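Local coordinates for protein nickel-dependent hydrogenase large subunit (Allochromatium vinosum, PDB 3MYR) that splits molecular hydrogen at a nickel-iron centre, as the large subunit of a heterodimeric membrane-bound hydrogenase, and delivers the reducing equivalents to an acceptor, at residues Ala75-Leu80 with Leu90-Met95; Leu133-Ser136 with Lys142-Pro145; Pro145-Asp150 with Tyr191-Ala196; Gly481-Glu484 with Ala489-His492. All blocks are in the same frame, centred on the assembly; numbering follows the deposited sequence.

Overall arrangement
Four contacts follow the chain of this large subunit, which has more helix than strand. Contact 1 comes first and closes the short turn between helices 67-80 and 86-112. Contact 2 closes the loop between helices 127-137 and 145-160. Contact 3 starts where contact 2 ends, sharing P145, and spans about forty residues to helix 181-201. A salt bridge from K142 to E193 joins these two. Contact 4 pairs the strands of a hairpin late in the chain. None of the four nests in or crosses another. In space they form two groups: A75 packs on G481 and H492, joining contacts 1 and 4, whereas the centres of contacts 1 and 2 are about 43 Å apart.

Contact 1: Ala75-Leu80 with Leu90-Met95; sequences AVEDAL and LIRNLM
E77 and R92 each turn CG anti to their own carbonyl carbon, with chi1 of -73° in E77 and -78° in R92. Beyond CG both chains run out extended, and they come at each other from opposite directions. This reach is needed, because the helix backbones stand well apart: the CA atoms of E77 and R92 are 13.8 Å from each other. The two side chains alone carry the contact.

They meet end-on. R92 NH1 gives a hydrogen bond of 2.8 Å to E77 OE1. R92 NH2 gives one of 2.6 Å to E77 OE2. Both bonds are nearly straight. Each carboxylate oxygen uses its syn lone pair, and both oxygens lie close to the guanidinium plane. The two flat groups are nearly coplanar, at 11°. With one nitrogen on each oxygen, the pair of bonds holds the carboxylate flat against the outer edge of the guanidinium and resists its rotation.

The pair is buried, and each charge probably offsets the other. Backbone groups add to this. G220 N also bonds to E77 OE2, and G221 O accepts from R92 NH2. The loop around these two glycines is thus tied into the same polar network. L84, from the turn between the helices, packs on R92.

This is a classic bidentate end-on salt bridge. Here it spans two consecutive helices, 67-80 and 86-112, inside the helical part of the [NiFe] hydrogenase large subunit, away from the metal sites.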
loop_
_atom_site.group_PDB
_atom_site.type_symbol
_atom_site.label_atom_id
_atom_site.label_comp_id
_atom_site.label_asym_id
_atom_site.label_seq_id
_atom_site.Cartn_x
_atom_site.Cartn_y
_atom_site.Cartn_z
ATOM N N ALA B 75 -16.443 -6.576 7.701
ATOM C CA ALA B 75 -16.915 -6.034 8.987
ATOM C C ALA B 75 -18.409 -5.867 8.913
ATOM O O ALA B 75 -19.143 -6.232 9.873
ATOM C CB ALA B 75 -16.235 -4.622 9.295
ATOM N N VAL B 76 -18.871 -5.285 7.799
ATOM C CA VAL B 76 -20.308 -5.146 7.557
ATOM C C VAL B 76 -21.065 -6.505 7.465
ATOM O O VAL B 76 -22.117 -6.684 8.107
ATOM C CB VAL B 76 -20.664 -4.242 6.357
ATOM C CG1 VAL B 76 -22.220 -4.056 6.320
ATOM C CG2 VAL B 76 -19.955 -2.833 6.502
ATOM N N GLU B 77 -20.492 -7.450 6.714
ATOM C CA GLU B 77 -21.024 -8.787 6.629
ATOM C C GLU B 77 -21.050 -9.453 8.029
ATOM O O GLU B 77 -22.034 -10.105 8.382
ATOM C CB GLU B 77 -20.166 -9.597 5.658
ATOM C CG GLU B 77 -20.416 -9.166 4.160
ATOM C CD GLU B 77 -19.218 -9.361 3.243
ATOM O OE1 GLU B 77 -18.229 -10.069 3.643
ATOM O OE2 GLU B 77 -19.315 -8.839 2.092
ATOM N N ASP B 78 -20.032 -9.201 8.853
ATOM C CA ASP B 78 -20.026 -9.758 10.212
ATOM C C ASP B 78 -21.153 -9.129 11.033
ATOM O O ASP B 78 -21.871 -9.854 11.732
ATOM C CB ASP B 78 -18.650 -9.544 10.897
ATOM C CG ASP B 78 -18.543 -10.274 12.224
ATOM O OD1 ASP B 78 -18.567 -11.507 12.178
ATOM O OD2 ASP B 78 -18.478 -9.658 13.329
ATOM N N ALA B 79 -21.295 -7.801 10.980
ATOM C CA ALA B 79 -22.292 -7.104 11.795
ATOM C C ALA B 79 -23.715 -7.573 11.485
ATOM O O ALA B 79 -24.589 -7.680 12.395
ATOM C CB ALA B 79 -22.173 -5.578 11.559
ATOM N N LEU B 80 -23.929 -7.886 10.214
ATOM C CA LEU B 80 -25.254 -8.072 9.626
ATOM C C LEU B 80 -25.538 -9.548 9.392
ATOM O O LEU B 80 -26.698 -9.935 9.083
ATOM C CB LEU B 80 -25.276 -7.372 8.297
ATOM C CG LEU B 80 -25.823 -5.951 8.297
ATOM C CD1 LEU B 80 -26.198 -5.218 9.627
ATOM C CD2 LEU B 80 -25.537 -5.079 7.124
ATOM N N LEU B 90 -14.277 -17.232 -3.441
ATOM C CA LEU B 90 -13.133 -17.646 -4.269
ATOM C C LEU B 90 -12.504 -16.473 -4.975
ATOM O O LEU B 90 -11.263 -16.365 -5.090
ATOM C CB LEU B 90 -13.559 -18.636 -5.336
ATOM C CG LEU B 90 -13.580 -20.133 -4.942
ATOM C CD1 LEU B 90 -12.874 -20.636 -3.721
ATOM C CD2 LEU B 90 -14.728 -20.887 -5.355
ATOM N N ILE B 91 -13.352 -15.617 -5.529
ATOM C CA ILE B 91 -12.820 -14.417 -6.161
ATOM C C ILE B 91 -12.064 -13.516 -5.153
ATOM O O ILE B 91 -10.975 -13.057 -5.465
ATOM C CB ILE B 91 -13.883 -13.657 -6.963
ATOM C CG1 ILE B 91 -14.232 -14.508 -8.207
ATOM C CG2 ILE B 91 -13.323 -12.166 -7.353
ATOM C CD1 ILE B 91 -15.632 -14.081 -8.926
ATOM N N ARG B 92 -12.602 -13.361 -3.928
ATOM C CA ARG B 92 -11.904 -12.580 -2.964
ATOM C C ARG B 92 -10.549 -13.221 -2.610
ATOM O O ARG B 92 -9.577 -12.513 -2.520
ATOM C CB ARG B 92 -12.708 -12.318 -1.692
ATOM C CG ARG B 92 -13.774 -11.191 -1.852
ATOM C CD ARG B 92 -14.658 -11.103 -0.526
ATOM N NE ARG B 92 -15.741 -10.128 -0.628
ATOM C CZ ARG B 92 -16.592 -9.864 0.360
ATOM N NH1 ARG B 92 -16.394 -10.425 1.584
ATOM N NH2 ARG B 92 -17.573 -8.996 0.151
ATOM N N ASN B 93 -10.503 -14.540 -2.420
ATOM C CA ASN B 93 -9.246 -15.206 -2.134
ATOM C C ASN B 93 -8.237 -14.959 -3.247
ATOM O O ASN B 93 -7.059 -14.695 -2.976
ATOM C CB ASN B 93 -9.396 -16.745 -1.998
ATOM C CG ASN B 93 -10.036 -17.178 -0.689
ATOM O OD1 ASN B 93 -10.342 -18.391 -0.511
ATOM N ND2 ASN B 93 -10.272 -16.245 0.213
ATOM N N LEU B 94 -8.662 -15.163 -4.498
ATOM C CA LEU B 94 -7.784 -14.928 -5.635
ATOM C C LEU B 94 -7.219 -13.492 -5.672
ATOM O O LEU B 94 -6.008 -13.268 -5.898
ATOM C CB LEU B 94 -8.556 -15.215 -6.930
ATOM C CG LEU B 94 -8.753 -16.712 -7.249
ATOM C CD1 LEU B 94 -9.878 -16.909 -8.307
ATOM C CD2 LEU B 94 -7.415 -17.331 -7.768
ATOM N N MET B 95 -8.071 -12.505 -5.408
ATOM C CA MET B 95 -7.628 -11.100 -5.416
ATOM C C MET B 95 -6.682 -10.878 -4.243
ATOM O O MET B 95 -5.709 -10.138 -4.371
ATOM C CB MET B 95 -8.852 -10.180 -5.310
ATOM C CG MET B 95 -9.717 -10.212 -6.577
ATOM S SD MET B 95 -11.187 -9.124 -6.450
ATOM C CE MET B 95 -11.746 -9.234 -4.743
#

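Contact 2: Leu133-Ser136 with Lys142-Pro145; sequences LAQS and KSSP
S143 OG donates a hydrogen bond of 2.7 Å to Q135 OE1. The hydroxyl lies in the plane of the side-chain amide and meets OE1 on a lone pair. Q135 gets there with CG anti to its carbonyl carbon (chi1 -73°) and an extended chain beyond. Its CG passes 3.4 Å from S143 OG, so the aliphatic part of the chain runs beside the serine as well. With OG between its own N and carbonyl carbon (chi1 66°), S143 turns the hydroxyl to Q135.

Beside this bond, A134 CB lies 4.4 Å from S143 CB, a looser apolar touch. S143 is buried, whereas Q135 lies at the exposed side. S136 OG, one residue on, turns back to L133 O at 2.7 Å, and that oxygen also takes the S136 backbone N.

The segment 142-145 leads straight into the next helix. S144 is its N-cap, with OG bonded to Y147 N. S143 O accepts from S131 OG, a second tie to helix 127-137. The loop is therefore held against the flank of helix 127-137 just before helix 145-160 starts, while L133 and A134 pack on helix 181-201.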
loop_
_atom_site.group_PDB
_atom_site.type_symbol
_atom_site.label_atom_id
_atom_site.label_comp_id
_atom_site.label_asym_id
_atom_site.label_seq_id
_atom_site.Cartn_x
_atom_site.Cartn_y
_atom_site.Cartn_z
ATOM N N LEU B 133 26.393 -16.828 -12.529
ATOM C CA LEU B 133 25.818 -16.838 -11.235
ATOM C C LEU B 133 24.303 -16.941 -11.360
ATOM O O LEU B 133 23.673 -17.780 -10.683
ATOM C CB LEU B 133 26.114 -15.511 -10.578
ATOM C CG LEU B 133 26.065 -15.326 -9.066
ATOM C CD1 LEU B 133 25.515 -14.005 -8.542
ATOM C CD2 LEU B 133 26.020 -16.649 -8.019
ATOM N N ALA B 134 23.702 -16.076 -12.186
ATOM C CA ALA B 134 22.219 -16.139 -12.328
ATOM C C ALA B 134 21.793 -17.516 -12.718
ATOM O O ALA B 134 20.779 -18.022 -12.229
ATOM C CB ALA B 134 21.762 -15.193 -13.359
ATOM N N GLN B 135 22.566 -18.151 -13.602
ATOM C CA GLN B 135 22.180 -19.439 -14.124
ATOM C C GLN B 135 22.449 -20.561 -13.111
ATOM O O GLN B 135 21.817 -21.600 -13.194
ATOM C CB GLN B 135 22.910 -19.698 -15.461
ATOM C CG GLN B 135 22.279 -18.804 -16.567
ATOM C CD GLN B 135 23.024 -18.873 -17.951
ATOM O OE1 GLN B 135 22.662 -18.170 -18.903
ATOM N NE2 GLN B 135 24.022 -19.745 -18.049
ATOM N N SER B 136 23.366 -20.338 -12.142
ATOM C CA SER B 136 23.680 -21.398 -11.172
ATOM C C SER B 136 22.545 -21.412 -10.136
ATOM O O SER B 136 22.385 -22.395 -9.406
ATOM C CB SER B 136 24.994 -21.120 -10.439
ATOM O OG SER B 136 24.769 -20.022 -9.551
ATOM N N LYS B 142 16.016 -14.977 -18.587
ATOM C CA LYS B 142 16.674 -13.738 -19.020
ATOM C C LYS B 142 18.013 -13.591 -18.278
ATOM O O LYS B 142 18.057 -13.027 -17.176
ATOM C CB LYS B 142 15.790 -12.530 -18.791
ATOM C CG LYS B 142 14.505 -12.518 -19.599
ATOM C CD LYS B 142 13.716 -11.223 -19.293
ATOM C CE LYS B 142 13.276 -10.407 -20.458
ATOM N NZ LYS B 142 13.606 -8.933 -20.207
ATOM N N SER B 143 19.071 -14.176 -18.846
ATOM C CA SER B 143 20.324 -14.342 -18.098
ATOM C C SER B 143 21.525 -14.233 -19.018
ATOM O O SER B 143 22.656 -14.632 -18.641
ATOM C CB SER B 143 20.345 -15.748 -17.486
ATOM O OG SER B 143 20.413 -16.744 -18.530
ATOM N N SER B 144 21.319 -13.821 -20.265
ATOM C CA SER B 144 22.442 -13.890 -21.200
ATOM C C SER B 144 23.462 -12.829 -20.768
ATOM O O SER B 144 23.105 -11.845 -20.117
ATOM C CB SER B 144 22.011 -13.660 -22.650
ATOM O OG SER B 144 21.803 -12.267 -22.819
ATOM N N PRO B 145 24.754 -13.033 -21.097
ATOM C CA PRO B 145 25.803 -12.056 -20.809
ATOM C C PRO B 145 25.530 -10.752 -21.510
ATOM O O PRO B 145 25.690 -9.690 -20.901
ATOM C CB PRO B 145 27.103 -12.738 -21.298
ATOM C CG PRO B 145 26.762 -14.204 -21.184
ATOM C CD PRO B 145 25.281 -14.323 -21.532
#

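Contact 3: Pro145-Asp150 with Tyr191-Ala196; sequences PGYFAD and YLEALA
Y147 reaches out from helix 145-160 towards E193. Its CB points toward segment 191-196 of helix 181-201, and CG lies anti to the backbone N (chi1 163°). From there the ring carries the side chain across the gap, over a CA to CA distance of 11.8 Å between Y147 and E193. On one side of the ring, CD2 sits over the centre of the F148 ring, 4.0 Å above its plane. CE2 follows on the same side and comes 3.5 Å from K142 O. On the other side CE1 approaches E193 OE2 at 3.5 Å. The Y147 side chain also touches A189, one turn before E193.

Both helices belong to the helical part of the large subunit, and the ring bridges them near the surface. F148, next in the chain, turns into the space between helices 127-137 and 181-201, where it packs on A134, L185 and A189.

At the tip, Y147 OH donates a hydrogen bond of 2.7 Å to E193 OE2. The oxygen is met on its anti side, with the hydroxyl 21° out of the carboxylate plane. Ring and carboxylate planes are 54° apart, and OE2 stands near the ring plane, at its edge. E193 CG lies 3.3 Å from Y147 OH, and the bend at chi2 (the CB-CG bond) turns the carboxylate to the hydroxyl. The same OE2 takes a salt bridge from K142 NZ, which probably helps keep the carboxylate charged. F252 of helix 236-265 packs on E193. L192 and L195 pack on E30 of the small subunit.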
loop_
_atom_site.group_PDB
_atom_site.type_symbol
_atom_site.label_atom_id
_atom_site.label_comp_id
_atom_site.label_asym_id
_atom_site.label_seq_id
_atom_site.Cartn_x
_atom_site.Cartn_y
_atom_site.Cartn_z
ATOM N N PRO B 145 24.754 -13.033 -21.097
ATOM C CA PRO B 145 25.803 -12.056 -20.809
ATOM C C PRO B 145 25.530 -10.752 -21.510
ATOM O O PRO B 145 25.690 -9.690 -20.901
ATOM C CB PRO B 145 27.103 -12.738 -21.298
ATOM C CG PRO B 145 26.762 -14.204 -21.184
ATOM C CD PRO B 145 25.281 -14.323 -21.532
ATOM N N GLY B 146 25.101 -10.796 -22.776
ATOM C CA GLY B 146 24.767 -9.535 -23.480
ATOM C C GLY B 146 23.646 -8.753 -22.781
ATOM O O GLY B 146 23.654 -7.521 -22.710
ATOM N N TYR B 147 22.659 -9.444 -22.212
ATOM C CA TYR B 147 21.605 -8.772 -21.478
ATOM C C TYR B 147 22.124 -8.041 -20.190
ATOM O O TYR B 147 21.761 -6.871 -19.888
ATOM C CB TYR B 147 20.582 -9.833 -21.100
ATOM C CG TYR B 147 19.639 -9.407 -20.011
ATOM C CD1 TYR B 147 18.579 -8.492 -20.252
ATOM C CD2 TYR B 147 19.753 -9.968 -18.732
ATOM C CE1 TYR B 147 17.639 -8.157 -19.207
ATOM C CE2 TYR B 147 18.845 -9.643 -17.710
ATOM C CZ TYR B 147 17.813 -8.737 -17.946
ATOM O OH TYR B 147 16.967 -8.482 -16.892
ATOM N N PHE B 148 22.943 -8.756 -19.406
ATOM C CA PHE B 148 23.644 -8.152 -18.290
ATOM C C PHE B 148 24.573 -6.991 -18.680
ATOM O O PHE B 148 24.559 -5.955 -18.011
ATOM C CB PHE B 148 24.368 -9.203 -17.423
ATOM C CG PHE B 148 23.425 -10.043 -16.655
ATOM C CD1 PHE B 148 23.364 -11.433 -16.868
ATOM C CD2 PHE B 148 22.506 -9.448 -15.780
ATOM C CE1 PHE B 148 22.456 -12.233 -16.130
ATOM C CE2 PHE B 148 21.575 -10.251 -15.034
ATOM C CZ PHE B 148 21.553 -11.624 -15.207
ATOM N N ALA B 149 25.275 -7.128 -19.793
ATOM C CA ALA B 149 26.178 -6.073 -20.275
ATOM C C ALA B 149 25.313 -4.883 -20.704
ATOM O O ALA B 149 25.651 -3.755 -20.422
ATOM C CB ALA B 149 27.055 -6.575 -21.516
ATOM N N ASP B 150 24.183 -5.136 -21.376
ATOM C CA ASP B 150 23.275 -4.021 -21.801
ATOM C C ASP B 150 22.604 -3.361 -20.609
ATOM O O ASP B 150 22.521 -2.157 -20.533
ATOM C CB ASP B 150 22.272 -4.450 -22.889
ATOM C CG ASP B 150 23.019 -4.878 -24.283
ATOM O OD1 ASP B 150 22.361 -5.438 -25.244
ATOM O OD2 ASP B 150 24.289 -4.712 -24.400
ATOM N N TYR B 191 15.466 -6.188 -10.342
ATOM C CA TYR B 191 14.718 -4.982 -9.950
ATOM C C TYR B 191 13.940 -4.433 -11.159
ATOM O O TYR B 191 12.750 -4.073 -11.063
ATOM C CB TYR B 191 15.722 -3.958 -9.404
ATOM C CG TYR B 191 15.200 -2.576 -8.987
ATOM C CD1 TYR B 191 15.192 -2.190 -7.628
ATOM C CD2 TYR B 191 14.842 -1.629 -9.937
ATOM C CE1 TYR B 191 14.800 -0.887 -7.220
ATOM C CE2 TYR B 191 14.399 -0.343 -9.555
ATOM C CZ TYR B 191 14.422 0.041 -8.204
ATOM O OH TYR B 191 14.019 1.326 -7.839
ATOM N N LEU B 192 14.601 -4.375 -12.295
ATOM C CA LEU B 192 13.963 -3.821 -13.491
ATOM C C LEU B 192 12.928 -4.811 -14.068
ATOM O O LEU B 192 11.870 -4.390 -14.542
ATOM C CB LEU B 192 15.020 -3.504 -14.553
ATOM C CG LEU B 192 15.894 -2.274 -14.231
ATOM C CD1 LEU B 192 17.058 -2.261 -15.154
ATOM C CD2 LEU B 192 15.135 -0.938 -14.337
ATOM N N GLU B 193 13.249 -6.113 -14.076
ATOM C CA GLU B 193 12.241 -7.069 -14.519
ATOM C C GLU B 193 11.012 -7.038 -13.591
ATOM O O GLU B 193 9.886 -7.211 -14.050
ATOM C CB GLU B 193 12.797 -8.501 -14.550
ATOM C CG GLU B 193 14.000 -8.694 -15.419
ATOM C CD GLU B 193 13.628 -8.486 -16.922
ATOM O OE1 GLU B 193 12.446 -8.757 -17.281
ATOM O OE2 GLU B 193 14.490 -7.996 -17.716
ATOM N N ALA B 194 11.216 -6.862 -12.285
ATOM C CA ALA B 194 10.095 -6.815 -11.354
ATOM C C ALA B 194 9.179 -5.639 -11.648
ATOM O O ALA B 194 7.965 -5.777 -11.452
ATOM C CB ALA B 194 10.575 -6.789 -9.837
ATOM N N LEU B 195 9.715 -4.492 -12.142
ATOM C CA LEU B 195 8.796 -3.415 -12.475
ATOM C C LEU B 195 7.921 -3.804 -13.674
ATOM O O LEU B 195 6.759 -3.440 -13.695
ATOM C CB LEU B 195 9.510 -2.087 -12.837
ATOM C CG LEU B 195 10.248 -1.414 -11.727
ATOM C CD1 LEU B 195 11.247 -0.393 -12.372
ATOM C CD2 LEU B 195 9.166 -0.744 -10.842
ATOM N N ALA B 196 8.481 -4.448 -14.714
ATOM C CA ALA B 196 7.653 -4.854 -15.874
ATOM C C ALA B 196 6.646 -5.956 -15.430
ATOM O O ALA B 196 5.490 -5.972 -15.831
ATOM C CB ALA B 196 8.525 -5.379 -17.007
#

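Contact 4: Gly481-Glu484 with Ala489-His492; sequences GIME and ALGH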
loop_
_atom_site.group_PDB
_atom_site.type_symbol
_atom_site.label_atom_id
_atom_site.label_comp_id
_atom_site.label_asym_id
_atom_site.label_seq_id
_atom_site.Cartn_x
_atom_site.Cartn_y
_atom_site.Cartn_z
ATOM N N GLY B 481 -14.378 -7.036 10.893
ATOM C CA GLY B 481 -13.862 -7.609 9.636
ATOM C C GLY B 481 -12.384 -7.861 9.826
ATOM O O GLY B 481 -11.650 -6.946 10.203
ATOM N N ILE B 482 -11.979 -9.116 9.716
ATOM C CA ILE B 482 -10.569 -9.451 9.900
ATOM C C ILE B 482 -9.951 -9.852 8.581
ATOM O O ILE B 482 -10.633 -10.242 7.610
ATOM C CB ILE B 482 -10.315 -10.568 10.985
ATOM C CG1 ILE B 482 -11.049 -11.843 10.652
ATOM C CG2 ILE B 482 -10.815 -10.148 12.301
ATOM C CD1 ILE B 482 -10.246 -12.849 9.655
ATOM N N MET B 483 -8.642 -9.718 8.511
ATOM C CA MET B 483 -7.942 -10.101 7.294
ATOM C C MET B 483 -6.465 -10.262 7.670
ATOM O O MET B 483 -6.018 -9.653 8.649
ATOM C CB MET B 483 -8.107 -9.013 6.260
ATOM C CG MET B 483 -6.870 -8.901 5.417
ATOM S SD MET B 483 -7.399 -8.321 3.883
ATOM C CE MET B 483 -6.467 -9.351 2.759
ATOM N N GLU B 484 -5.730 -11.087 6.938
ATOM C CA GLU B 484 -4.267 -11.108 7.068
ATOM C C GLU B 484 -3.812 -10.317 5.861
ATOM O O GLU B 484 -3.906 -10.804 4.740
ATOM C CB GLU B 484 -3.722 -12.548 7.016
ATOM C CG GLU B 484 -3.751 -13.336 8.397
ATOM C CD GLU B 484 -2.846 -12.723 9.532
ATOM O OE1 GLU B 484 -1.760 -12.094 9.266
ATOM O OE2 GLU B 484 -3.230 -12.910 10.714
ATOM N N ALA B 489 -1.919 -8.762 10.607
ATOM C CA ALA B 489 -3.304 -8.882 11.007
ATOM C C ALA B 489 -3.996 -7.527 10.975
ATOM O O ALA B 489 -3.536 -6.628 11.659
ATOM C CB ALA B 489 -3.362 -9.411 12.467
ATOM N N LEU B 490 -5.168 -7.448 10.341
ATOM C CA LEU B 490 -5.855 -6.196 10.094
ATOM C C LEU B 490 -7.256 -6.459 10.575
ATOM O O LEU B 490 -7.812 -7.520 10.260
ATOM C CB LEU B 490 -5.933 -5.885 8.559
ATOM C CG LEU B 490 -6.964 -4.832 8.091
ATOM C CD1 LEU B 490 -6.568 -3.450 8.606
ATOM C CD2 LEU B 490 -6.978 -4.717 6.519
ATOM N N GLY B 491 -7.836 -5.514 11.320
ATOM C CA GLY B 491 -9.231 -5.638 11.736
ATOM C C GLY B 491 -9.919 -4.269 11.604
ATOM O O GLY B 491 -9.269 -3.224 11.895
ATOM N N HIS B 492 -11.212 -4.268 11.216
ATOM C CA HIS B 492 -12.029 -3.091 11.217
ATOM C C HIS B 492 -13.175 -3.427 12.150
ATOM O O HIS B 492 -13.896 -4.397 11.901
ATOM C CB HIS B 492 -12.602 -2.803 9.841
ATOM C CG HIS B 492 -11.587 -2.293 8.855
ATOM N ND1 HIS B 492 -11.945 -1.706 7.670
ATOM C CD2 HIS B 492 -10.231 -2.242 8.907
ATOM C CE1 HIS B 492 -10.857 -1.339 7.012
ATOM N NE2 HIS B 492 -9.806 -1.613 7.764
#
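G481-E484 and A489-H492 run antiparallel, with axes 4.7 Å apart and N-to-C directions at 163°. G481 pairs with H492 and M483 with L490 as hydrogen-bonded pairs, each with two N-H to O bonds of 2.9 Å. M483 N to L490 O is the most bent of the four, at 139°. Between them I482 and G491 form a non-hydrogen-bonded pair, where G491 CA approaches G481 O at 3.1 Å in a CA-H...O contact.

M483 and L490 share one face of the sheet. M483 CG lies 4.3 Å from L490 CD2. Both pack on helix 67-80. The two strands form a beta hairpin, and 488-497 is the middle strand of a three-stranded antiparallel sheet beside the active site. L490 lines the pocket of the nickel-iron centre.

H492 is on this face too, with ND1 bonded to Y504 OH and NE2 to H68 ND1. On the other face E484 bends at CG, so its carboxylate lies alongside A489, with OE2 3.9 Å from CB. Its charge is met by R393 through OE1, while OE2 accepts from G285 N. I482 and A489 pack on Y284.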